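Local coordinates for protein ZmpA Glycopeptidase (Clostridium perfringens, PDB 6XSX) that is a metalloprotease of the M60 family that cleaves glycoproteins, represented here by its catalytic module, at residues G52-D66 / R133-N147. Residues are numbered along the deposited sequence; the frame is centred on the assembly and turned at random.
Sequences GYAVKSGQVITVYVD and RKPKIRIEGAINYPN. With EDO (1,2-ethanediol), chain F.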
ATOM      1  N   GLY A  52      -0.215 -27.664   0.978  1.00 17.93           N
ATOM      2  CA  GLY A  52       0.789 -28.095   1.941  1.00 18.07           C
ATOM      3  C   GLY A  52       1.815 -29.066   1.349  1.00 19.35           C
ATOM      4  O   GLY A  52       2.609 -29.643   2.100  1.00 18.06           O
ATOM      5  N   TYR A  53       1.815 -29.212   0.010  1.00 18.36           N
ATOM      6  CA  TYR A  53       2.715 -30.138  -0.659  1.00 18.88           C
ATOM      7  C   TYR A  53       3.867 -29.424  -1.361  1.00 19.50           C
ATOM      8  O   TYR A  53       3.669 -28.410  -2.031  1.00 19.01           O
ATOM      9  CB  TYR A  53       1.985 -30.996  -1.692  1.00 20.30           C
ATOM     10  CG  TYR A  53       1.011 -31.978  -1.090  1.00 20.98           C
ATOM     11  CD1 TYR A  53       1.420 -32.898  -0.131  1.00 22.13           C
ATOM     12  CD2 TYR A  53      -0.319 -31.978  -1.477  1.00 21.20           C
ATOM     13  CE1 TYR A  53       0.522 -33.794   0.435  1.00 24.35           C
ATOM     14  CE2 TYR A  53      -1.228 -32.868  -0.922  1.00 22.62           C
ATOM     15  CZ  TYR A  53      -0.808 -33.771   0.041  1.00 23.69           C
ATOM     16  OH  TYR A  53      -1.698 -34.649   0.583  1.00 26.68           O
ATOM     17  N   ALA A  54       5.056 -30.025  -1.223  1.00 18.53           N
ATOM     18  CA  ALA A  54       6.268 -29.629  -1.916  1.00 19.89           C
ATOM     19  C   ALA A  54       6.612 -30.677  -2.968  1.00 18.99           C
ATOM     20  O   ALA A  54       6.345 -31.859  -2.771  1.00 20.27           O
ATOM     21  CB  ALA A  54       7.407 -29.475  -0.938  1.00 18.19           C
ATOM     22  N   VAL A  55       7.225 -30.220  -4.064  1.00 17.76           N
ATOM     23  CA  VAL A  55       7.692 -31.101  -5.122  1.00 17.48           C
ATOM     24  C   VAL A  55       9.045 -30.601  -5.631  1.00 17.70           C
ATOM     25  O   VAL A  55       9.389 -29.430  -5.455  1.00 18.13           O
ATOM     26  CB  VAL A  55       6.663 -31.188  -6.270  1.00 17.15           C
ATOM     27  CG1 VAL A  55       5.446 -32.020  -5.879  1.00 17.60           C
ATOM     28  CG2 VAL A  55       6.234 -29.804  -6.746  1.00 17.28           C
ATOM     29  N   LYS A  56       9.789 -31.519  -6.261  1.00 17.36           N
ATOM     30  CA  LYS A  56      11.005 -31.234  -6.999  1.00 17.53           C
ATOM     31  C   LYS A  56      10.666 -31.169  -8.483  1.00 18.42           C
ATOM     32  O   LYS A  56       9.886 -31.986  -8.969  1.00 17.46           O
ATOM     33  CB  LYS A  56      12.013 -32.374  -6.801  1.00 17.73           C
ATOM     34  CG  LYS A  56      12.452 -32.612  -5.368  1.00 17.40           C
ATOM     35  CD  LYS A  56      13.378 -33.794  -5.208  1.00 18.73           C
ATOM     36  CE  LYS A  56      13.708 -34.043  -3.748  1.00 19.40           C
ATOM     37  NZ  LYS A  56      14.789 -35.043  -3.587  1.00 19.08           N
ATOM     38  N   SER A  57      11.287 -30.217  -9.203  1.00 18.06           N
ATOM     39  CA  SER A  57      11.169 -30.173 -10.651  1.00 19.02           C
ATOM     40  C   SER A  57      11.550 -31.539 -11.220  1.00 19.44           C
ATOM     41  O   SER A  57      12.526 -32.133 -10.779  1.00 19.54           O
ATOM     42  CB  SER A  57      12.001 -29.053 -11.248  1.00 19.41           C
ATOM     43  OG  SER A  57      11.371 -27.782 -11.035  1.00 20.60           O
ATOM     44  N   GLY A  58      10.766 -32.033 -12.188  1.00 19.39           N
ATOM     45  CA  GLY A  58      11.103 -33.284 -12.850  1.00 21.68           C
ATOM     46  C   GLY A  58      10.565 -34.520 -12.131  1.00 23.60           C
ATOM     47  O   GLY A  58      10.705 -35.631 -12.640  1.00 24.83           O
ATOM     48  N   GLN A  59       9.958 -34.349 -10.948  1.00 23.38           N
ATOM     49  CA  GLN A  59       9.337 -35.502 -10.308  1.00 22.79           C
ATOM     50  C   GLN A  59       7.940 -35.719 -10.889  1.00 22.51           C
ATOM     51  O   GLN A  59       7.342 -34.812 -11.464  1.00 20.48           O
ATOM     52  CB  GLN A  59       9.374 -35.418  -8.775  1.00 23.38           C
ATOM     53  CG  GLN A  59       8.246 -34.624  -8.131  1.00 23.58           C
ATOM     54  CD  GLN A  59       8.134 -34.875  -6.640  1.00 25.58           C
ATOM     55  OE1 GLN A  59       8.800 -34.243  -5.818  1.00 24.05           O
ATOM     56  NE2 GLN A  59       7.261 -35.799  -6.267  1.00 24.82           N
ATOM     57  N   VAL A  60       7.451 -36.949 -10.727  1.00 22.04           N
ATOM     58  CA  VAL A  60       6.104 -37.330 -11.107  1.00 23.60           C
ATOM     59  C   VAL A  60       5.228 -37.259  -9.861  1.00 23.24           C
ATOM     60  O   VAL A  60       5.647 -37.664  -8.779  1.00 25.45           O
ATOM     61  CB  VAL A  60       6.091 -38.752 -11.703  1.00 25.37           C
ATOM     62  CG1 VAL A  60       4.674 -39.273 -11.922  1.00 25.11           C
ATOM     63  CG2 VAL A  60       6.923 -38.844 -12.976  1.00 24.33           C
ATOM     64  N   ILE A  61       4.022 -36.715 -10.034  1.00 22.46           N
ATOM     65  CA  ILE A  61       2.976 -36.795  -9.027  1.00 21.52           C
ATOM     66  C   ILE A  61       1.728 -37.312  -9.735  1.00 21.92           C
ATOM     67  O   ILE A  61       1.637 -37.216 -10.962  1.00 20.69           O
ATOM     68  CB  ILE A  61       2.728 -35.425  -8.358  1.00 22.09           C
ATOM     69  CG1 ILE A  61       2.347 -34.335  -9.365  1.00 21.26           C
ATOM     70  CG2 ILE A  61       3.921 -35.020  -7.500  1.00 21.06           C
ATOM     71  CD1 ILE A  61       1.660 -33.125  -8.749  1.00 23.07           C
ATOM     72  N   THR A  62       0.801 -37.883  -8.958  1.00 20.72           N
ATOM     73  CA  THR A  62      -0.454 -38.371  -9.509  1.00 21.24           C
ATOM     74  C   THR A  62      -1.600 -37.646  -8.814  1.00 20.28           C
ATOM     75  O   THR A  62      -1.688 -37.650  -7.589  1.00 18.98           O
ATOM     76  CB  THR A  62      -0.574 -39.900  -9.414  1.00 21.68           C
ATOM     77  OG1 THR A  62       0.593 -40.464 -10.009  1.00 21.75           O
ATOM     78  CG2 THR A  62      -1.808 -40.426 -10.117  1.00 21.62           C
ATOM     79  N   VAL A  63      -2.433 -36.966  -9.607  1.00 19.45           N
ATOM     80  CA  VAL A  63      -3.491 -36.163  -9.018  1.00 20.62           C
ATOM     81  C   VAL A  63      -4.827 -36.713  -9.488  1.00 20.89           C
ATOM     82  O   VAL A  63      -5.040 -36.894 -10.681  1.00 22.41           O
ATOM     83  CB  VAL A  63      -3.342 -34.669  -9.357  1.00 21.29           C
ATOM     84  CG1 VAL A  63      -4.423 -33.828  -8.682  1.00 21.37           C
ATOM     85  CG2 VAL A  63      -1.956 -34.154  -9.004  1.00 20.28           C
ATOM     86  N   TYR A  64      -5.703 -36.977  -8.522  1.00 21.29           N
ATOM     87  CA  TYR A  64      -7.040 -37.466  -8.794  1.00 22.55           C
ATOM     88  C   TYR A  64      -8.028 -36.317  -8.647  1.00 22.92           C
ATOM     89  O   TYR A  64      -7.991 -35.591  -7.650  1.00 23.81           O
ATOM     90  CB  TYR A  64      -7.356 -38.631  -7.858  1.00 22.19           C
ATOM     91  CG  TYR A  64      -6.561 -39.861  -8.197  1.00 22.91           C
ATOM     92  CD1 TYR A  64      -6.981 -40.723  -9.203  1.00 23.54           C
ATOM     93  CD2 TYR A  64      -5.372 -40.140  -7.545  1.00 23.25           C
ATOM     94  CE1 TYR A  64      -6.246 -41.852  -9.534  1.00 23.23           C
ATOM     95  CE2 TYR A  64      -4.626 -41.262  -7.870  1.00 24.07           C
ATOM     96  CZ  TYR A  64      -5.062 -42.114  -8.867  1.00 23.31           C
ATOM     97  OH  TYR A  64      -4.320 -43.214  -9.180  1.00 26.64           O
ATOM     98  N   VAL A  65      -8.885 -36.162  -9.664  1.00 21.96           N
ATOM     99  CA  VAL A  65      -9.810 -35.046  -9.755  1.00 21.98           C
ATOM    100  C   VAL A  65     -11.223 -35.597  -9.938  1.00 22.86           C
ATOM    101  O   VAL A  65     -11.486 -36.370 -10.859  1.00 22.95           O
ATOM    102  CB  VAL A  65      -9.424 -34.109 -10.919  1.00 22.20           C
ATOM    103  CG1 VAL A  65     -10.453 -33.006 -11.135  1.00 22.10           C
ATOM    104  CG2 VAL A  65      -8.025 -33.519 -10.759  1.00 21.15           C
ATOM    105  N   ASP A  66     -12.132 -35.179  -9.058  1.00 23.68           N
ATOM    106  CA  ASP A  66     -13.541 -35.515  -9.193  1.00 24.52           C
ATOM    107  C   ASP A  66     -14.352 -34.233  -9.371  1.00 22.80           C
ATOM    108  O   ASP A  66     -14.379 -33.387  -8.476  1.00 22.58           O
ATOM    109  CB  ASP A  66     -13.991 -36.382  -8.010  1.00 28.00           C
ATOM    110  CG  ASP A  66     -15.487 -36.655  -7.938  1.00 31.70           C
ATOM    111  OD1 ASP A  66     -16.210 -36.330  -8.901  1.00 31.65           O
ATOM    112  OD2 ASP A  66     -15.920 -37.188  -6.901  1.00 36.97           O
ATOM    113  N   ARG A 133     -21.115 -29.290  -8.521  1.00 26.27           N
ATOM    114  CA  ARG A 133     -20.672 -29.680  -7.190  1.00 27.29           C
ATOM    115  C   ARG A 133     -19.185 -29.349  -7.033  1.00 27.35           C
ATOM    116  O   ARG A 133     -18.442 -29.299  -8.017  1.00 26.92           O
ATOM    117  CB  ARG A 133     -21.058 -31.128  -6.861  1.00 26.85           C
ATOM    118  CG  ARG A 133     -20.185 -32.177  -7.533  1.00 29.03           C
ATOM    119  CD  ARG A 133     -20.314 -33.561  -6.928  1.00 28.09           C
ATOM    120  NE  ARG A 133     -19.460 -34.492  -7.648  1.00 28.37           N
ATOM    121  CZ  ARG A 133     -19.848 -35.235  -8.681  1.00 29.25           C
ATOM    122  NH1 ARG A 133     -21.093 -35.157  -9.123  1.00 27.81           N
ATOM    123  NH2 ARG A 133     -18.988 -36.053  -9.270  1.00 27.88           N
ATOM    124  N   LYS A 134     -18.776 -29.080  -5.789  1.00 25.41           N
ATOM    125  CA  LYS A 134     -17.403 -28.701  -5.510  1.00 24.71           C
ATOM    126  C   LYS A 134     -16.475 -29.828  -5.941  1.00 24.18           C
ATOM    127  O   LYS A 134     -16.706 -30.993  -5.614  1.00 24.14           O
ATOM    128  CB  LYS A 134     -17.203 -28.455  -4.014  1.00 24.82           C
ATOM    129  CG  LYS A 134     -17.979 -27.277  -3.458  1.00 26.44           C
ATOM    130  CD  LYS A 134     -17.805 -27.102  -1.972  1.00 27.05           C
ATOM    131  CE  LYS A 134     -18.977 -26.350  -1.376  1.00 31.14           C
ATOM    132  NZ  LYS A 134     -18.533 -25.457  -0.284  1.00 32.64           N
ATOM    133  N   PRO A 135     -15.377 -29.512  -6.658  1.00 22.98           N
ATOM    134  CA  PRO A 135     -14.362 -30.517  -6.974  1.00 21.81           C
ATOM    135  C   PRO A 135     -13.744 -31.123  -5.714  1.00 22.88           C
ATOM    136  O   PRO A 135     -13.640 -30.470  -4.673  1.00 21.95           O
ATOM    137  CB  PRO A 135     -13.280 -29.727  -7.731  1.00 21.11           C
ATOM    138  CG  PRO A 135     -13.984 -28.479  -8.214  1.00 21.68           C
ATOM    139  CD  PRO A 135     -15.042 -28.174  -7.170  1.00 22.16           C
ATOM    140  N   LYS A 136     -13.344 -32.390  -5.832  1.00 22.41           N
ATOM    141  CA  LYS A 136     -12.518 -33.041  -4.837  1.00 23.72           C
ATOM    142  C   LYS A 136     -11.233 -33.453  -5.536  1.00 24.30           C
ATOM    143  O   LYS A 136     -11.287 -33.935  -6.666  1.00 23.91           O
ATOM    144  CB  LYS A 136     -13.200 -34.303  -4.303  1.00 24.80           C
ATOM    145  CG  LYS A 136     -14.455 -34.071  -3.478  1.00 27.37           C
ATOM    146  CD  LYS A 136     -15.352 -35.295  -3.451  1.00 29.95           C
ATOM    147  CE  LYS A 136     -16.487 -35.177  -2.459  1.00 33.13           C
ATOM    148  NZ  LYS A 136     -15.971 -34.954  -1.089  1.00 35.15           N
ATOM    149  N   ILE A 137     -10.087 -33.232  -4.880  1.00 23.05           N
ATOM    150  CA  ILE A 137      -8.846 -33.723  -5.450  1.00 24.43           C
ATOM    151  C   ILE A 137      -8.011 -34.404  -4.371  1.00 23.10           C
ATOM    152  O   ILE A 137      -8.157 -34.122  -3.177  1.00 21.64           O
ATOM    153  CB  ILE A 137      -8.051 -32.644  -6.225  1.00 25.94           C
ATOM    154  CG1 ILE A 137      -7.213 -31.750  -5.314  1.00 26.37           C
ATOM    155  CG2 ILE A 137      -8.939 -31.833  -7.165  1.00 27.13           C
ATOM    156  CD1 ILE A 137      -6.131 -30.996  -6.056  1.00 29.44           C
ATOM    157  N   ARG A 138      -7.142 -35.305  -4.839  1.00 21.65           N
ATOM    158  CA  ARG A 138      -6.147 -35.959  -4.013  1.00 22.54           C
ATOM    159  C   ARG A 138      -4.816 -35.938  -4.754  1.00 21.79           C
ATOM    160  O   ARG A 138      -4.775 -36.166  -5.960  1.00 21.02           O
ATOM    161  CB  ARG A 138      -6.586 -37.395  -3.723  1.00 23.05           C
ATOM    162  CG  ARG A 138      -5.740 -38.106  -2.680  1.00 24.82           C
ATOM    163  CD  ARG A 138      -6.415 -39.387  -2.221  1.00 25.58           C
ATOM    164  NE  ARG A 138      -6.799 -40.287  -3.303  1.00 27.19           N
ATOM    165  CZ  ARG A 138      -5.968 -41.116  -3.925  1.00 28.31           C
ATOM    166  NH1 ARG A 138      -4.690 -41.151  -3.584  1.00 27.09           N
ATOM    167  NH2 ARG A 138      -6.420 -41.904  -4.886  1.00 29.27           N
ATOM    168  N   ILE A 139      -3.735 -35.660  -4.016  1.00 21.22           N
ATOM    169  CA  ILE A 139      -2.409 -35.603  -4.601  1.00 21.72           C
ATOM    170  C   ILE A 139      -1.566 -36.723  -3.994  1.00 21.78           C
ATOM    171  O   ILE A 139      -1.435 -36.808  -2.777  1.00 22.43           O
ATOM    172  CB  ILE A 139      -1.776 -34.205  -4.396  1.00 20.99           C
ATOM    173  CG1 ILE A 139      -2.632 -33.105  -5.031  1.00 20.67           C
ATOM    174  CG2 ILE A 139      -0.350 -34.167  -4.922  1.00 21.09           C
ATOM    175  CD1 ILE A 139      -2.326 -31.708  -4.525  1.00 20.15           C
ATOM    176  N   GLU A 140      -0.964 -37.550  -4.857  1.00 21.92           N
ATOM    177  CA  GLU A 140      -0.055 -38.601  -4.426  1.00 21.77           C
ATOM    178  C   GLU A 140       1.371 -38.264  -4.858  1.00 21.06           C
ATOM    179  O   GLU A 140       1.593 -37.780  -5.968  1.00 20.51           O
ATOM    180  CB  GLU A 140      -0.411 -39.924  -5.110  1.00 23.31           C
ATOM    181  CG  GLU A 140      -1.696 -40.574  -4.639  1.00 25.73           C
ATOM    182  CD  GLU A 140      -1.975 -41.936  -5.273  1.00 27.65           C
ATOM    183  OE1 GLU A 140      -1.207 -42.352  -6.184  1.00 28.07           O
ATOM    184  OE2 GLU A 140      -2.966 -42.581  -4.869  1.00 28.34           O
ATOM    185  N   GLY A 141       2.335 -38.554  -3.975  1.00 21.39           N
ATOM    186  CA  GLY A 141       3.746 -38.606  -4.328  1.00 21.35           C
ATOM    187  C   GLY A 141       4.508 -37.341  -3.932  1.00 22.98           C
ATOM    188  O   GLY A 141       5.689 -37.201  -4.257  1.00 22.27           O
ATOM    189  N   ALA A 142       3.832 -36.422  -3.226  1.00 22.56           N
ATOM    190  CA  ALA A 142       4.457 -35.163  -2.854  1.00 25.62           C
ATOM    191  C   ALA A 142       4.887 -35.207  -1.386  1.00 27.15           C
ATOM    192  O   ALA A 142       4.503 -36.109  -0.655  1.00 27.11           O
ATOM    193  CB  ALA A 142       3.537 -34.000  -3.158  1.00 23.26           C
ATOM    194  N   ILE A 143       5.674 -34.210  -0.965  1.00 29.15           N
ATOM    195  CA  ILE A 143       6.208 -34.136   0.389  1.00 29.46           C
ATOM    196  C   ILE A 143       5.511 -32.977   1.097  1.00 27.19           C
ATOM    197  O   ILE A 143       5.296 -31.941   0.483  1.00 27.71           O
ATOM    198  CB  ILE A 143       7.736 -33.890   0.334  1.00 30.73           C
ATOM    199  CG1 ILE A 143       8.450 -34.842  -0.632  1.00 35.30           C
ATOM    200  CG2 ILE A 143       8.360 -33.920   1.721  1.00 31.06           C
ATOM    201  CD1 ILE A 143       8.385 -34.411  -2.093  1.00 37.12           C
ATOM    202  N   ASN A 144       5.212 -33.134   2.392  1.00 26.11           N
ATOM    203  CA  ASN A 144       4.663 -32.050   3.195  1.00 25.16           C
ATOM    204  C   ASN A 144       5.744 -31.019   3.495  1.00 23.63           C
ATOM    205  O   ASN A 144       6.837 -31.379   3.923  1.00 25.46           O
ATOM    206  CB  ASN A 144       4.068 -32.551   4.510  1.00 26.88           C
ATOM    207  CG  ASN A 144       2.927 -33.517   4.284  1.00 30.43           C
ATOM    208  OD1 ASN A 144       1.776 -33.107   4.199  1.00 32.84           O
ATOM    209  ND2 ASN A 144       3.246 -34.794   4.147  1.00 33.49           N
ATOM    210  N   TYR A 145       5.437 -29.740   3.247  1.00 20.26           N
ATOM    211  CA  TYR A 145       6.321 -28.654   3.647  1.00 19.28           C
ATOM    212  C   TYR A 145       5.620 -27.865   4.748  1.00 18.46           C
ATOM    213  O   TYR A 145       4.396 -27.888   4.820  1.00 19.46           O
ATOM    214  CB  TYR A 145       6.703 -27.770   2.450  1.00 18.07           C
ATOM    215  CG  TYR A 145       5.645 -26.780   2.031  1.00 17.09           C
ATOM    216  CD1 TYR A 145       4.649 -27.155   1.142  1.00 17.27           C
ATOM    217  CD2 TYR A 145       5.633 -25.472   2.506  1.00 16.66           C
ATOM    218  CE1 TYR A 145       3.656 -26.271   0.751  1.00 16.94           C
ATOM    219  CE2 TYR A 145       4.630 -24.580   2.140  1.00 16.52           C
ATOM    220  CZ  TYR A 145       3.639 -24.982   1.256  1.00 16.98           C
ATOM    221  OH  TYR A 145       2.652 -24.138   0.834  1.00 17.11           O
ATOM    222  N   PRO A 146       6.341 -27.132   5.626  1.00 17.60           N
ATOM    223  CA  PRO A 146       5.697 -26.435   6.743  1.00 17.22           C
ATOM    224  C   PRO A 146       4.926 -25.187   6.324  1.00 17.32           C
ATOM    225  O   PRO A 146       5.398 -24.365   5.536  1.00 16.11           O
ATOM    226  CB  PRO A 146       6.846 -26.059   7.681  1.00 17.72           C
ATOM    227  CG  PRO A 146       8.070 -26.022   6.775  1.00 18.34           C
ATOM    228  CD  PRO A 146       7.800 -26.983   5.630  1.00 17.64           C
ATOM    229  N   ASN A 147       3.713 -25.082   6.861  1.00 16.65           N
ATOM    230  CA  ASN A 147       2.789 -24.030   6.485  1.00 17.47           C
ATOM    231  C   ASN A 147       1.832 -23.824   7.652  1.00 17.70           C
ATOM    232  O   ASN A 147       1.523 -24.773   8.361  1.00 18.75           O
ATOM    233  CB  ASN A 147       2.013 -24.383   5.205  1.00 16.68           C
ATOM    234  CG  ASN A 147       1.134 -25.602   5.382  1.00 16.89           C
ATOM    235  OD1 ASN A 147       1.602 -26.742   5.313  1.00 17.95           O
ATOM    236  ND2 ASN A 147      -0.134 -25.374   5.667  1.00 16.38           N
TER
HETATM  237  C1  EDO F1305     -10.644 -37.767  -4.512  1.00 32.24           C
HETATM  238  O1  EDO F1305      -9.775 -38.871  -4.327  1.00 37.63           O
HETATM  239  C2  EDO F1305     -10.694 -37.347  -5.927  1.00 31.39           C
HETATM  240  O2  EDO F1305     -11.081 -38.420  -6.761  1.00 30.64           O
HETATM  241  O   HOH W   1       0.419 -25.198  -0.296  1.00 19.41           O
HETATM  242  O   HOH W   2       2.306 -30.022   4.836  1.00 37.46           O
HETATM  243  O   HOH W   3      -3.879 -34.933  -1.388  1.00 26.93           O
HETATM  244  O   HOH W   4     -16.925 -33.486  -6.680  1.00 24.41           O
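Y53 lays its ring against I139 and A142, in the angle where two antiparallel strand pairs meet. CG stands anti to the carbonyl carbon (chi1 -68°), which carries CD2 to 3.7 Å from I139 CD1. The backbone itself sets Y53 CB 3.7 Å from A142 CB. Beyond the ring, a water joins Y53 OH to the backbone N of I139.

Paired backbone hydrogen bonds link T62 with E140, Y64 with R138 and D66 with K136, and A54 with I143 past the bend.

At the far end, D66 meets R133 at about a right angle: R133 NH2, 2.8 Å from D66 OD1, lies on the syn lone pair of that oxygen, and the oxygen sits in the guanidinium plane, so this salt bridge is well aimed. A second water accepts from R133 NE.

Between them, Y64 runs alongside R138, with NH2 over one face of the ring, 3.4 Å from CD2, and the planes only 20° apart. R138 NH1 also grips E140 OE2, met on its anti side, at 2.6 Å, a salt bridge at the guanidinium edge that helps fix its rotation over the tyrosine.

Where both chains bend, Q59 NE2 bonds G141 O from above the carbonyl plane.

Strand 60-66 lies between 136-140 and 96-101 in a small antiparallel sheet, whereas 49-56 lies between 143-149 and 117-123 in the larger mixed sheet, and Y145 packs on Y165 of helix 155-171.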